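Local coordinates for protein ATP12 ATPase (Paracoccus denitrificans, PDB 2R31) that probably acts as a chaperone of the ATP12 family, assisting the assembly of the F1 part of ATP synthase, at residues A[6-16]-A[57-65]; A[122-131]-A[180-190]. One frame throughout, in Å; residues are numbered along the deposited sequence.

Contact 1: A[6-16]-A[57-65]; sequences EWKARRFWASV and WQAVQEVID
A9 and I64 join the two backbones through one straight bond, I64 N to A9 O at 2.9 Å (168°), and the chains run closest at R10 and V63 (CA atoms 4.3 Å apart). A9 CB touches V63 CG2 at 3.8 Å. R11 makes most of the polar contact. With CG anti to the backbone N (chi1 -177°) and the chain extended, its guanidinium reaches the C-terminal end of helix 47-58 and just beyond. NH1 donates to Q58 O (2.8 Å) and V60 O (2.9 Å), the latter on a lone pair in the carbonyl plane. NH2 donates to Q58 OE1 (2.8 Å), above the amide plane. NE and NH2 also bond W13 O and A14 O, so all five N-H groups are used and rotation is fixed. A leucine here would probably leave the carbonyls of Q58 and V60 without this donor and set the Q58 amide free to turn. R11 CG lies over the W13 ring, whose far edge meets W57, CH2 to CE3 at 3.5 Å. W13 NE1 donates to W57 O. W13, V16 and W57 rest on L29 of strand 24-29, and W57 NE1 bonds T72 of helix 70-82.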
loop_
_atom_site.group_PDB
_atom_site.type_symbol
_atom_site.label_atom_id
_atom_site.label_comp_id
_atom_site.label_asym_id
_atom_site.label_seq_id
_atom_site.Cartn_x
_atom_site.Cartn_y
_atom_site.Cartn_z
ATOM N N GLU A 6 -18.789 -12.357 20.597
ATOM C CA GLU A 6 -18.417 -13.354 19.583
ATOM C C GLU A 6 -19.626 -13.915 18.890
ATOM O O GLU A 6 -19.524 -14.157 17.691
ATOM C CB GLU A 6 -17.546 -14.502 20.160
ATOM C CG GLU A 6 -16.114 -14.108 20.457
ATOM C CD GLU A 6 -15.353 -15.175 21.233
ATOM O OE1 GLU A 6 -15.726 -16.372 21.057
ATOM O OE2 GLU A 6 -14.426 -14.870 22.008
ATOM N N TRP A 7 -20.748 -14.077 19.570
ATOM C CA TRP A 7 -21.994 -14.536 18.993
ATOM C C TRP A 7 -22.418 -13.591 17.882
ATOM O O TRP A 7 -22.889 -13.993 16.783
ATOM C CB TRP A 7 -23.032 -14.702 20.071
ATOM C CG TRP A 7 -24.379 -15.191 19.655
ATOM C CD1 TRP A 7 -24.838 -16.466 19.701
ATOM C CD2 TRP A 7 -25.465 -14.403 19.154
ATOM N NE1 TRP A 7 -26.127 -16.526 19.248
ATOM C CE2 TRP A 7 -26.546 -15.279 18.910
ATOM C CE3 TRP A 7 -25.643 -13.055 18.883
ATOM C CZ2 TRP A 7 -27.768 -14.848 18.417
ATOM C CZ3 TRP A 7 -26.855 -12.599 18.385
ATOM C CH2 TRP A 7 -27.914 -13.503 18.147
ATOM N N LYS A 8 -22.261 -12.299 18.097
ATOM C CA LYS A 8 -22.651 -11.338 17.089
ATOM C C LYS A 8 -21.774 -11.403 15.849
ATOM O O LYS A 8 -22.214 -11.093 14.739
ATOM C CB LYS A 8 -22.568 -9.944 17.731
ATOM C CG LYS A 8 -23.686 -9.744 18.763
ATOM C CD LYS A 8 -23.602 -8.367 19.420
ATOM C CE LYS A 8 -23.043 -8.477 20.835
ATOM N NZ LYS A 8 -23.820 -7.589 21.764
ATOM N N ALA A 9 -20.530 -11.796 16.042
ATOM C CA ALA A 9 -19.500 -11.977 15.035
ATOM C C ALA A 9 -19.516 -13.394 14.496
ATOM O O ALA A 9 -18.532 -13.722 13.741
ATOM C CB ALA A 9 -18.200 -11.581 15.673
ATOM N N ARG A 10 -20.509 -14.223 14.764
ATOM C CA ARG A 10 -20.500 -15.587 14.236
ATOM C C ARG A 10 -20.804 -15.601 12.755
ATOM O O ARG A 10 -21.321 -14.662 12.159
ATOM C CB ARG A 10 -21.512 -16.453 14.952
ATOM C CG ARG A 10 -22.976 -16.190 14.523
ATOM C CD ARG A 10 -23.947 -16.853 15.515
ATOM N NE ARG A 10 -25.296 -16.847 14.984
ATOM C CZ ARG A 10 -26.060 -15.735 15.046
ATOM N NH1 ARG A 10 -27.288 -15.784 14.495
ATOM N NH2 ARG A 10 -25.649 -14.584 15.589
ATOM N N ARG A 11 -20.595 -16.758 12.160
ATOM C CA ARG A 11 -21.035 -17.010 10.798
ATOM C C ARG A 11 -22.515 -17.374 10.859
ATOM O O ARG A 11 -22.970 -18.536 11.034
ATOM C CB ARG A 11 -20.308 -18.093 10.089
ATOM C CG ARG A 11 -20.717 -18.279 8.677
ATOM C CD ARG A 11 -20.217 -19.465 7.984
ATOM N NE ARG A 11 -20.678 -19.551 6.608
ATOM C CZ ARG A 11 -19.928 -19.730 5.609
ATOM N NH1 ARG A 11 -18.608 -19.787 5.904
ATOM N NH2 ARG A 11 -20.458 -19.787 4.385
ATOM N N PHE A 12 -23.326 -16.360 10.679
ATOM C CA PHE A 12 -24.786 -16.543 10.720
ATOM C C PHE A 12 -25.359 -16.787 9.348
ATOM O O PHE A 12 -26.589 -16.845 9.223
ATOM C CB PHE A 12 -25.469 -15.345 11.427
ATOM C CG PHE A 12 -25.261 -14.061 10.689
ATOM C CD1 PHE A 12 -26.050 -13.646 9.634
ATOM C CD2 PHE A 12 -24.229 -13.203 11.049
ATOM C CE1 PHE A 12 -25.803 -12.442 9.011
ATOM C CE2 PHE A 12 -23.984 -12.008 10.398
ATOM C CZ PHE A 12 -24.770 -11.605 9.324
ATOM N N TRP A 13 -24.528 -16.852 8.286
ATOM C CA TRP A 13 -24.981 -17.063 6.921
ATOM C C TRP A 13 -24.517 -18.427 6.460
ATOM O O TRP A 13 -23.465 -18.914 6.824
ATOM C CB TRP A 13 -24.416 -15.956 5.975
ATOM C CG TRP A 13 -22.920 -15.931 5.956
ATOM C CD1 TRP A 13 -22.083 -16.562 5.062
ATOM C CD2 TRP A 13 -22.060 -15.283 6.878
ATOM N NE1 TRP A 13 -20.767 -16.323 5.372
ATOM C CE2 TRP A 13 -20.704 -15.557 6.473
ATOM C CE3 TRP A 13 -22.240 -14.455 8.000
ATOM C CZ2 TRP A 13 -19.637 -15.080 7.168
ATOM C CZ3 TRP A 13 -21.126 -13.995 8.679
ATOM C CH2 TRP A 13 -19.862 -14.309 8.256
ATOM N N ALA A 14 -25.289 -18.981 5.531
ATOM C CA ALA A 14 -24.949 -20.241 4.914
ATOM C C ALA A 14 -24.153 -20.048 3.635
ATOM O O ALA A 14 -23.058 -20.607 3.481
ATOM C CB ALA A 14 -26.196 -21.124 4.702
ATOM N N SER A 15 -24.679 -19.226 2.736
ATOM C CA SER A 15 -24.182 -19.091 1.391
ATOM C C SER A 15 -23.511 -17.732 1.147
ATOM O O SER A 15 -23.837 -16.740 1.799
ATOM C CB SER A 15 -25.315 -19.229 0.351
ATOM O OG SER A 15 -26.164 -18.102 0.332
ATOM N N VAL A 16 -22.586 -17.708 0.194
ATOM C CA VAL A 16 -21.879 -16.510 -0.230
ATOM C C VAL A 16 -21.894 -16.502 -1.774
ATOM O O VAL A 16 -21.642 -17.542 -2.401
ATOM C CB VAL A 16 -20.433 -16.451 0.259
ATOM C CG1 VAL A 16 -19.781 -15.166 -0.145
ATOM C CG2 VAL A 16 -20.397 -16.610 1.778
ATOM N N TRP A 57 -15.311 -14.338 3.027
ATOM C CA TRP A 57 -16.547 -14.547 3.797
ATOM C C TRP A 57 -16.993 -16.023 3.777
ATOM O O TRP A 57 -17.530 -16.492 4.760
ATOM C CB TRP A 57 -17.661 -13.592 3.260
ATOM C CG TRP A 57 -17.315 -12.188 3.724
ATOM C CD1 TRP A 57 -16.486 -11.291 3.113
ATOM C CD2 TRP A 57 -17.708 -11.562 4.930
ATOM N NE1 TRP A 57 -16.363 -10.152 3.825
ATOM C CE2 TRP A 57 -17.101 -10.291 4.986
ATOM C CE3 TRP A 57 -18.520 -11.938 6.022
ATOM C CZ2 TRP A 57 -17.263 -9.418 6.034
ATOM C CZ3 TRP A 57 -18.679 -11.082 7.050
ATOM C CH2 TRP A 57 -18.079 -9.818 7.083
ATOM N N GLN A 58 -16.683 -16.757 2.705
ATOM C CA GLN A 58 -16.944 -18.201 2.657
ATOM C C GLN A 58 -16.047 -18.942 3.590
ATOM O O GLN A 58 -16.400 -20.000 4.151
ATOM C CB GLN A 58 -16.753 -18.698 1.214
ATOM C CG GLN A 58 -16.973 -20.172 1.031
ATOM C CD GLN A 58 -18.175 -20.702 1.674
ATOM O OE1 GLN A 58 -19.212 -20.216 1.953
ATOM N NE2 GLN A 58 -18.065 -21.988 2.030
ATOM N N ALA A 59 -14.838 -18.435 3.853
ATOM C CA ALA A 59 -13.861 -19.099 4.691
ATOM C C ALA A 59 -14.090 -18.909 6.192
ATOM O O ALA A 59 -13.415 -19.512 7.021
ATOM C CB ALA A 59 -12.460 -18.591 4.332
ATOM N N VAL A 60 -15.007 -18.038 6.605
ATOM C CA VAL A 60 -15.269 -17.813 8.009
ATOM C C VAL A 60 -15.761 -19.105 8.624
ATOM O O VAL A 60 -16.690 -19.733 8.134
ATOM C CB VAL A 60 -16.300 -16.705 8.232
ATOM C CG1 VAL A 60 -16.647 -16.569 9.714
ATOM C CG2 VAL A 60 -15.770 -15.361 7.681
ATOM N N GLN A 61 -15.138 -19.477 9.727
ATOM C CA GLN A 61 -15.544 -20.718 10.443
ATOM C C GLN A 61 -16.531 -20.325 11.495
ATOM O O GLN A 61 -17.683 -19.983 11.206
ATOM C CB GLN A 61 -14.236 -21.417 10.883
ATOM C CG GLN A 61 -13.430 -21.880 9.664
ATOM C CD GLN A 61 -14.172 -22.973 8.908
ATOM O OE1 GLN A 61 -14.539 -24.021 9.482
ATOM N NE2 GLN A 61 -14.389 -22.697 7.613
ATOM N N GLU A 62 -16.237 -20.206 12.724
ATOM C CA GLU A 62 -17.169 -19.963 13.801
ATOM C C GLU A 62 -17.273 -18.482 14.060
ATOM O O GLU A 62 -18.331 -18.059 14.519
ATOM C CB GLU A 62 -16.581 -20.653 15.016
ATOM C CG GLU A 62 -16.741 -22.177 14.886
ATOM C CD GLU A 62 -15.373 -22.811 14.863
ATOM O OE1 GLU A 62 -14.945 -23.141 16.012
ATOM O OE2 GLU A 62 -14.691 -22.999 13.833
ATOM N N VAL A 63 -16.221 -17.734 13.874
ATOM C CA VAL A 63 -16.236 -16.306 14.170
ATOM C C VAL A 63 -15.380 -15.553 13.140
ATOM O O VAL A 63 -14.379 -16.063 12.653
ATOM C CB VAL A 63 -15.725 -16.072 15.585
ATOM C CG1 VAL A 63 -14.242 -16.481 15.647
ATOM C CG2 VAL A 63 -15.892 -14.626 16.045
ATOM N N ILE A 64 -15.829 -14.347 12.790
ATOM C CA ILE A 64 -15.139 -13.480 11.867
ATOM C C ILE A 64 -13.792 -13.102 12.439
ATOM O O ILE A 64 -13.690 -12.697 13.601
ATOM C CB ILE A 64 -16.001 -12.231 11.569
ATOM C CG1 ILE A 64 -17.262 -12.600 10.795
ATOM C CG2 ILE A 64 -15.268 -11.135 10.823
ATOM C CD1 ILE A 64 -18.274 -11.494 10.767
ATOM N N ASP A 65 -12.738 -13.325 11.653
ATOM C CA ASP A 65 -11.346 -13.060 11.868
ATOM C C ASP A 65 -10.736 -12.073 10.855
ATOM O O ASP A 65 -10.377 -12.385 9.735
ATOM C CB ASP A 65 -10.384 -14.276 11.768
ATOM C CG ASP A 65 -9.252 -13.613 12.568
ATOM O OD1 ASP A 65 -9.430 -13.322 13.776
ATOM O OD2 ASP A 65 -8.261 -13.299 11.954
HETATM O O HOH W 1 -18.850 -16.958 17.214
HETATM O O HOH W 2 -20.410 -19.486 13.343
HETATM O O HOH W 3 -21.628 -20.456 -0.476
#

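Contact 2: A[122-131]-A[180-190]; sequences PLIDWAATEL and ILGLAVIRGRI
W126 of helix 110-130 packs on A184 and R189 at the capped C-terminal end of helix 179-186. The local helix axes come within 10.3 Å of each other and their directions differ by 67°. The cap is a Schellman motif: G188 has positive phi, and R189 N and G188 N bond back to A184 O and V185 O. The R189 chain then turns across one face of W126. Its CG sits 3.6 Å from the centroid of the five-membered ring, almost on the ring normal. R189 CG is anti to its own N (chi1 174°), and a bend at chi2 runs the chain along the indole in the opposite sense to the W126 side chain. A184 CB lies on the same face, in an off-centre CH-pi contact with the six-membered ring. E130 CB, of the same helix as W126, lies near the rim of the opposite face. R187 CB closes the ring edge at W126 CZ2, 3.8 Å away. L123 CD2 meets A184 CB at 3.5 Å and also touches I190 CD1. A127 CB abuts I180 CD1, and L131 CD1 meets L183 CD1, both at 3.8 Å. Water 4 links the segments through P122 O and R189 NH2. A salt bridge to E157 places R187 against helix 148-159. This is a steep helix-helix crossing whose second helix ends in a Schellman motif, in the mainly helical part of the chain.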
loop_
_atom_site.group_PDB
_atom_site.type_symbol
_atom_site.label_atom_id
_atom_site.label_comp_id
_atom_site.label_asym_id
_atom_site.label_seq_id
_atom_site.Cartn_x
_atom_site.Cartn_y
_atom_site.Cartn_z
ATOM N N PRO A 122 18.932 2.994 -9.137
ATOM C CA PRO A 122 18.112 2.490 -10.254
ATOM C C PRO A 122 16.677 2.928 -10.170
ATOM O O PRO A 122 16.016 3.095 -11.202
ATOM C CB PRO A 122 18.268 0.984 -10.142
ATOM C CG PRO A 122 19.625 0.789 -9.512
ATOM C CD PRO A 122 19.686 1.884 -8.495
ATOM N N LEU A 123 16.120 3.080 -8.972
ATOM C CA LEU A 123 14.752 3.497 -8.792
ATOM C C LEU A 123 14.557 4.981 -9.045
ATOM O O LEU A 123 13.557 5.391 -9.641
ATOM C CB LEU A 123 14.211 3.056 -7.406
ATOM C CG LEU A 123 13.700 1.585 -7.632
ATOM C CD1 LEU A 123 14.752 0.594 -7.643
ATOM C CD2 LEU A 123 12.258 1.645 -7.675
ATOM N N ILE A 124 15.522 5.791 -8.618
ATOM C CA ILE A 124 15.551 7.196 -9.003
ATOM C C ILE A 124 15.577 7.298 -10.536
ATOM O O ILE A 124 14.853 8.129 -11.122
ATOM C CB ILE A 124 16.726 7.936 -8.331
ATOM C CG1 ILE A 124 16.632 7.969 -6.781
ATOM C CG2 ILE A 124 16.970 9.349 -8.889
ATOM C CD1 ILE A 124 15.466 8.771 -6.246
ATOM N N ASP A 125 16.414 6.522 -11.181
ATOM C CA ASP A 125 16.560 6.592 -12.632
ATOM C C ASP A 125 15.278 6.144 -13.316
ATOM O O ASP A 125 14.853 6.729 -14.314
ATOM C CB ASP A 125 17.733 5.758 -13.138
ATOM C CG ASP A 125 19.117 6.196 -12.701
ATOM O OD1 ASP A 125 19.252 7.339 -12.203
ATOM O OD2 ASP A 125 20.066 5.402 -12.870
ATOM N N TRP A 126 14.632 5.113 -12.792
ATOM C CA TRP A 126 13.342 4.649 -13.317
ATOM C C TRP A 126 12.325 5.782 -13.269
ATOM O O TRP A 126 11.622 6.073 -14.241
ATOM C CB TRP A 126 12.835 3.421 -12.541
ATOM C CG TRP A 126 11.420 3.135 -12.877
ATOM C CD1 TRP A 126 10.976 2.499 -14.017
ATOM C CD2 TRP A 126 10.274 3.471 -12.107
ATOM N NE1 TRP A 126 9.612 2.451 -13.998
ATOM C CE2 TRP A 126 9.143 3.023 -12.845
ATOM C CE3 TRP A 126 10.058 4.101 -10.859
ATOM C CZ2 TRP A 126 7.837 3.180 -12.407
ATOM C CZ3 TRP A 126 8.763 4.268 -10.427
ATOM C CH2 TRP A 126 7.679 3.815 -11.188
ATOM N N ALA A 127 12.167 6.442 -12.135
ATOM C CA ALA A 127 11.202 7.514 -12.009
ATOM C C ALA A 127 11.559 8.664 -12.931
ATOM O O ALA A 127 10.676 9.292 -13.527
ATOM C CB ALA A 127 11.040 7.954 -10.559
ATOM N N ALA A 128 12.839 8.955 -13.104
ATOM C CA ALA A 128 13.298 9.993 -14.019
ATOM C C ALA A 128 12.887 9.686 -15.442
ATOM O O ALA A 128 12.460 10.604 -16.172
ATOM C CB ALA A 128 14.795 10.166 -13.925
ATOM N N THR A 129 12.933 8.458 -15.914
ATOM C CA THR A 129 12.671 8.148 -17.301
ATOM C C THR A 129 11.250 7.729 -17.560
ATOM O O THR A 129 10.623 8.166 -18.524
ATOM C CB THR A 129 13.601 7.026 -17.847
ATOM O OG1 THR A 129 13.474 5.850 -17.032
ATOM C CG2 THR A 129 15.035 7.491 -17.853
ATOM N N GLU A 130 10.687 6.862 -16.759
ATOM C CA GLU A 130 9.321 6.407 -16.934
ATOM C C GLU A 130 8.300 7.475 -16.600
ATOM O O GLU A 130 7.293 7.694 -17.321
ATOM C CB GLU A 130 9.021 5.116 -16.139
ATOM C CG GLU A 130 7.558 4.762 -16.382
ATOM C CD GLU A 130 7.073 3.382 -16.002
ATOM O OE1 GLU A 130 7.852 2.411 -16.189
ATOM O OE2 GLU A 130 5.929 3.135 -15.513
ATOM N N LEU A 131 8.497 8.155 -15.474
ATOM C CA LEU A 131 7.591 9.154 -14.965
ATOM C C LEU A 131 7.995 10.562 -15.270
ATOM O O LEU A 131 7.261 11.511 -14.937
ATOM C CB LEU A 131 7.377 9.009 -13.460
ATOM C CG LEU A 131 6.972 7.621 -12.948
ATOM C CD1 LEU A 131 6.865 7.652 -11.449
ATOM C CD2 LEU A 131 5.722 7.183 -13.647
ATOM N N ILE A 180 8.346 6.932 -4.502
ATOM C CA ILE A 180 8.941 6.210 -5.623
ATOM C C ILE A 180 8.793 4.699 -5.456
ATOM O O ILE A 180 8.443 4.001 -6.425
ATOM C CB ILE A 180 10.389 6.624 -5.852
ATOM C CG1 ILE A 180 10.511 8.136 -6.123
ATOM C CG2 ILE A 180 11.024 5.802 -6.967
ATOM C CD1 ILE A 180 9.520 8.701 -7.173
ATOM N N LEU A 181 9.064 4.164 -4.258
ATOM C CA LEU A 181 8.883 2.728 -4.098
ATOM C C LEU A 181 7.450 2.313 -4.255
ATOM O O LEU A 181 7.144 1.244 -4.830
ATOM C CB LEU A 181 9.408 2.244 -2.742
ATOM C CG LEU A 181 10.925 2.359 -2.516
ATOM C CD1 LEU A 181 11.261 1.872 -1.117
ATOM C CD2 LEU A 181 11.713 1.595 -3.557
ATOM N N GLY A 182 6.485 3.110 -3.770
ATOM C CA GLY A 182 5.096 2.745 -3.953
ATOM C C GLY A 182 4.667 2.753 -5.424
ATOM O O GLY A 182 3.999 1.826 -5.896
ATOM N N LEU A 183 5.049 3.823 -6.135
ATOM C CA LEU A 183 4.741 3.889 -7.560
ATOM C C LEU A 183 5.429 2.759 -8.328
ATOM O O LEU A 183 4.856 2.204 -9.263
ATOM C CB LEU A 183 5.115 5.245 -8.164
ATOM C CG LEU A 183 4.272 6.420 -7.660
ATOM C CD1 LEU A 183 4.822 7.713 -8.216
ATOM C CD2 LEU A 183 2.821 6.271 -7.994
ATOM N N ALA A 184 6.666 2.407 -7.946
ATOM C CA ALA A 184 7.363 1.335 -8.651
ATOM C C ALA A 184 6.650 0.019 -8.490
ATOM O O ALA A 184 6.669 -0.810 -9.424
ATOM C CB ALA A 184 8.800 1.260 -8.160
ATOM N N VAL A 185 5.990 -0.227 -7.360
ATOM C CA VAL A 185 5.215 -1.453 -7.187
ATOM C C VAL A 185 3.982 -1.393 -8.092
ATOM O O VAL A 185 3.708 -2.311 -8.874
ATOM C CB VAL A 185 4.852 -1.704 -5.723
ATOM C CG1 VAL A 185 3.875 -2.889 -5.630
ATOM C CG2 VAL A 185 6.094 -1.942 -4.898
ATOM N N ILE A 186 3.166 -0.336 -7.991
ATOM C CA ILE A 186 1.911 -0.342 -8.744
ATOM C C ILE A 186 2.152 -0.250 -10.250
ATOM O O ILE A 186 1.309 -0.712 -11.031
ATOM C CB ILE A 186 0.920 0.733 -8.244
ATOM C CG1 ILE A 186 1.357 2.147 -8.465
ATOM C CG2 ILE A 186 0.539 0.461 -6.781
ATOM C CD1 ILE A 186 0.222 3.169 -8.473
ATOM N N ARG A 187 3.287 0.326 -10.671
ATOM C CA ARG A 187 3.635 0.447 -12.109
ATOM C C ARG A 187 4.447 -0.745 -12.597
ATOM O O ARG A 187 4.820 -0.745 -13.791
ATOM C CB ARG A 187 4.294 1.780 -12.402
ATOM C CG ARG A 187 3.431 2.993 -12.098
ATOM C CD ARG A 187 2.011 2.925 -12.577
ATOM N NE ARG A 187 1.296 4.181 -12.495
ATOM C CZ ARG A 187 -0.019 4.284 -12.627
ATOM N NH1 ARG A 187 -0.568 5.508 -12.634
ATOM N NH2 ARG A 187 -0.792 3.210 -12.746
ATOM N N GLY A 188 4.720 -1.733 -11.777
ATOM C CA GLY A 188 5.330 -2.964 -12.234
ATOM C C GLY A 188 6.821 -2.974 -12.392
ATOM O O GLY A 188 7.335 -3.947 -12.933
ATOM N N ARG A 189 7.501 -1.989 -11.856
ATOM C CA ARG A 189 8.965 -1.938 -11.908
ATOM C C ARG A 189 9.613 -2.862 -10.875
ATOM O O ARG A 189 10.694 -3.420 -11.156
ATOM C CB ARG A 189 9.427 -0.503 -11.783
ATOM C CG ARG A 189 10.943 -0.298 -11.665
ATOM C CD ARG A 189 11.732 -0.824 -12.826
ATOM N NE ARG A 189 13.154 -0.599 -12.676
ATOM C CZ ARG A 189 13.961 -1.299 -11.876
ATOM N NH1 ARG A 189 13.450 -2.300 -11.195
ATOM N NH2 ARG A 189 15.265 -0.978 -11.791
ATOM N N ILE A 190 9.015 -2.986 -9.704
ATOM C CA ILE A 190 9.451 -3.904 -8.652
ATOM C C ILE A 190 8.210 -4.514 -8.019
ATOM O O ILE A 190 7.112 -3.968 -8.189
ATOM C CB ILE A 190 10.339 -3.243 -7.582
ATOM C CG1 ILE A 190 9.548 -2.143 -6.819
ATOM C CG2 ILE A 190 11.638 -2.755 -8.151
ATOM C CD1 ILE A 190 10.331 -1.367 -5.794
HETATM O O HOH W 4 16.132 1.328 -13.259
HETATM O O HOH W 5 7.185 -0.154 -15.099
#

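Overall arrangement
Contact 1 and contact 2 lie on opposite sides of the chain's centre. Their centres are 40 Å apart, and their nearest atoms about 23 Å. They share no helix or strand and do not touch. Along the chain they come in series, with contact 1 complete before contact 2 begins. Contact 1 is a surface contact that ties the N-terminal segment, which leads into strand 16-21 of the antiparallel sheet (strands 16-21, 24-29 and 32-33), to the chain at the end of helix 47-58. Contact 2 is more buried and lies in the helical part, where helix 110-130 meets helix 179-186. The two therefore lie in separate parts of this mainly helical protein, whose likely role is that of an assembly chaperone.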